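PDB 6ILU: lysin from Bacillus phage PBC5, which probably targets the phage endolysin to the cell wall of its Bacillus host through its SH3b-type cell-wall-binding region. Local coordinates for residues I12-I18 against H74-Y80. Residue numbers count along the deposited sequence, not the author numbering.
Sequences IGVALSI and HFTIDWY
The first strand, 13-17, runs antiparallel to 75-79, the start of long strand 75-84, in a sheet of this SH3b-type cell-wall-binding protein; their axes approach to 4.5 Å, directions 159° apart. G13/W79, A15/I77 and S17/F75 are non-hydrogen-bonded pairs (CA-CA 4.0, 4.3 and 4.4 Å); V14/D78 and L16/T76 are hydrogen-bonded pairs. V14 N to D78 O, L16 N to T76 O and T76 N to L16 O span 2.9 Å, D78 N to V14 O 2.8 Å. Y80 N to I12 O (2.8 Å) and I18 N to H74 O (2.9 Å) extend the ladder. V14, L16, T76 and D78 share one face; polar T76 and D78 suit exposure, while V14 CG2 rests 4.0 Å from Y80 CE1. Opposite, apolar I77 and W79 pack with A15 on I61; small A15 leaves room for F75 (chi1 m), CD1 3.7 Å from A15 CB. I12 CD1 makes apolar contact with W79 CZ3 (3.8 Å). A CB on extended G13 would lie 3.0 Å from D78 O, so glycine fits; its CA sits over the Y80 ring (chi1 m), 3.9 Å from the centroid. One water joins S17 O (3.0 Å) to T76 OG1 (2.7 Å).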
loop_
_atom_site.group_PDB
_atom_site.type_symbol
_atom_site.label_atom_id
_atom_site.label_comp_id
_atom_site.label_asym_id
_atom_site.label_seq_id
_atom_site.Cartn_x
_atom_site.Cartn_y
_atom_site.Cartn_z
ATOM N N ILE A 12 0.190 2.366 -4.199
ATOM C CA ILE A 12 1.161 1.967 -3.182
ATOM C C ILE A 12 1.947 0.726 -3.591
ATOM O O ILE A 12 2.789 0.248 -2.825
ATOM C CB ILE A 12 0.495 1.723 -1.828
ATOM C CG1 ILE A 12 -0.633 0.673 -1.948
ATOM C CG2 ILE A 12 -0.078 3.058 -1.238
ATOM C CD1 ILE A 12 -1.151 0.171 -0.559
ATOM N N GLY A 13 1.687 0.166 -4.780
ATOM C CA GLY A 13 2.461 -1.008 -5.197
ATOM C C GLY A 13 1.860 -1.589 -6.476
ATOM O O GLY A 13 0.901 -1.016 -7.018
ATOM N N VAL A 14 2.411 -2.695 -6.940
ATOM C CA VAL A 14 1.929 -3.396 -8.132
ATOM C C VAL A 14 1.817 -4.901 -7.814
ATOM O O VAL A 14 2.785 -5.522 -7.345
ATOM C CB VAL A 14 2.887 -3.166 -9.340
ATOM C CG1 VAL A 14 2.412 -3.951 -10.547
ATOM C CG2 VAL A 14 3.003 -1.669 -9.681
ATOM N N ALA A 15 0.666 -5.499 -8.114
ATOM C CA ALA A 15 0.366 -6.914 -7.795
ATOM C C ALA A 15 0.240 -7.786 -9.055
ATOM O O ALA A 15 -0.317 -7.348 -10.061
ATOM C CB ALA A 15 -0.942 -6.976 -7.005
ATOM N N LEU A 16 0.775 -8.994 -9.003
ATOM C CA LEU A 16 0.619 -9.944 -10.093
ATOM C C LEU A 16 0.139 -11.276 -9.531
ATOM O O LEU A 16 0.718 -11.765 -8.576
ATOM C CB LEU A 16 1.967 -10.113 -10.801
ATOM C CG LEU A 16 1.955 -11.111 -11.946
ATOM C CD1 LEU A 16 1.209 -10.491 -13.166
ATOM C CD2 LEU A 16 3.405 -11.395 -12.263
ATOM N N SER A 17 -0.946 -11.818 -10.080
ATOM C CA SER A 17 -1.480 -13.121 -9.665
ATOM C C SER A 17 -0.395 -14.193 -9.540
ATOM O O SER A 17 0.458 -14.314 -10.430
ATOM C CB SER A 17 -2.513 -13.620 -10.680
ATOM O OG SER A 17 -3.017 -14.910 -10.306
ATOM N N ILE A 18 -0.469 -14.990 -8.475
ATOM C CA ILE A 18 0.402 -16.178 -8.383
ATOM C C ILE A 18 -0.089 -17.370 -9.232
ATOM O O ILE A 18 0.631 -18.362 -9.389
ATOM C CB ILE A 18 0.570 -16.671 -6.913
ATOM C CG1 ILE A 18 -0.768 -17.210 -6.365
ATOM C CG2 ILE A 18 1.159 -15.531 -6.034
ATOM C CD1 ILE A 18 -0.649 -17.884 -4.945
ATOM N N HIS A 74 -2.919 -14.090 -2.824
ATOM C CA HIS A 74 -3.105 -14.566 -4.193
ATOM C C HIS A 74 -2.179 -13.844 -5.163
ATOM O O HIS A 74 -2.275 -14.077 -6.354
ATOM C CB HIS A 74 -4.579 -14.378 -4.643
ATOM C CG HIS A 74 -5.554 -15.194 -3.848
ATOM N ND1 HIS A 74 -5.262 -16.456 -3.367
ATOM C CD2 HIS A 74 -6.808 -14.914 -3.426
ATOM C CE1 HIS A 74 -6.304 -16.928 -2.706
ATOM N NE2 HIS A 74 -7.255 -16.006 -2.719
ATOM N N PHE A 75 -1.319 -12.946 -4.656
ATOM C CA PHE A 75 -0.433 -12.142 -5.531
ATOM C C PHE A 75 1.007 -12.112 -5.074
ATOM O O PHE A 75 1.272 -12.350 -3.900
ATOM C CB PHE A 75 -0.909 -10.662 -5.597
ATOM C CG PHE A 75 -2.323 -10.504 -6.100
ATOM C CD1 PHE A 75 -2.556 -10.276 -7.440
ATOM C CD2 PHE A 75 -3.397 -10.675 -5.243
ATOM C CE1 PHE A 75 -3.866 -10.161 -7.937
ATOM C CE2 PHE A 75 -4.694 -10.612 -5.712
ATOM C CZ PHE A 75 -4.933 -10.322 -7.066
ATOM N N THR A 76 1.941 -11.842 -5.994
ATOM C CA THR A 76 3.255 -11.341 -5.586
ATOM C C THR A 76 3.164 -9.822 -5.745
ATOM O O THR A 76 2.654 -9.313 -6.771
ATOM C CB THR A 76 4.413 -11.932 -6.404
ATOM O OG1 THR A 76 4.155 -11.748 -7.788
ATOM C CG2 THR A 76 4.507 -13.422 -6.170
ATOM N N ILE A 77 3.563 -9.083 -4.702
ATOM C CA ILE A 77 3.310 -7.620 -4.680
ATOM C C ILE A 77 4.641 -6.910 -4.577
ATOM O O ILE A 77 5.460 -7.254 -3.703
ATOM C CB ILE A 77 2.416 -7.198 -3.508
ATOM C CG1 ILE A 77 1.087 -7.982 -3.564
ATOM C CG2 ILE A 77 2.185 -5.666 -3.491
ATOM C CD1 ILE A 77 0.287 -7.918 -2.267
ATOM N N ASP A 78 4.880 -5.999 -5.520
ATOM C CA ASP A 78 6.056 -5.144 -5.493
ATOM C C ASP A 78 5.584 -3.829 -4.890
ATOM O O ASP A 78 4.958 -2.998 -5.579
ATOM C CB ASP A 78 6.645 -4.940 -6.906
ATOM C CG ASP A 78 7.230 -6.219 -7.509
ATOM O OD1 ASP A 78 7.851 -7.042 -6.776
ATOM O OD2 ASP A 78 7.097 -6.365 -8.747
ATOM N N TRP A 79 5.818 -3.658 -3.589
ATOM C CA TRP A 79 5.339 -2.441 -2.900
ATOM C C TRP A 79 6.166 -1.245 -3.339
ATOM O O TRP A 79 7.379 -1.364 -3.627
ATOM C CB TRP A 79 5.432 -2.626 -1.390
ATOM C CG TRP A 79 4.587 -3.729 -0.889
ATOM C CD1 TRP A 79 5.013 -4.997 -0.539
ATOM C CD2 TRP A 79 3.176 -3.713 -0.675
ATOM N NE1 TRP A 79 3.955 -5.756 -0.130
ATOM C CE2 TRP A 79 2.807 -4.995 -0.195
ATOM C CE3 TRP A 79 2.168 -2.755 -0.869
ATOM C CZ2 TRP A 79 1.497 -5.332 0.104
ATOM C CZ3 TRP A 79 0.857 -3.092 -0.551
ATOM C CH2 TRP A 79 0.526 -4.372 -0.081
ATOM N N TYR A 80 5.509 -0.098 -3.438
ATOM C CA TYR A 80 6.251 1.138 -3.599
ATOM C C TYR A 80 7.117 1.369 -2.357
ATOM O O TYR A 80 6.739 1.032 -1.238
ATOM C CB TYR A 80 5.297 2.305 -3.832
ATOM C CG TYR A 80 4.625 2.285 -5.191
ATOM C CD1 TYR A 80 4.991 1.367 -6.181
ATOM C CD2 TYR A 80 3.626 3.222 -5.485
ATOM C CE1 TYR A 80 4.390 1.395 -7.427
ATOM C CE2 TYR A 80 3.020 3.244 -6.696
ATOM C CZ TYR A 80 3.392 2.327 -7.670
ATOM O OH TYR A 80 2.767 2.361 -8.896
HETATM O O HOH W 1 4.256 -7.493 -9.062
HETATM O O HOH W 2 3.140 -13.836 -9.254
#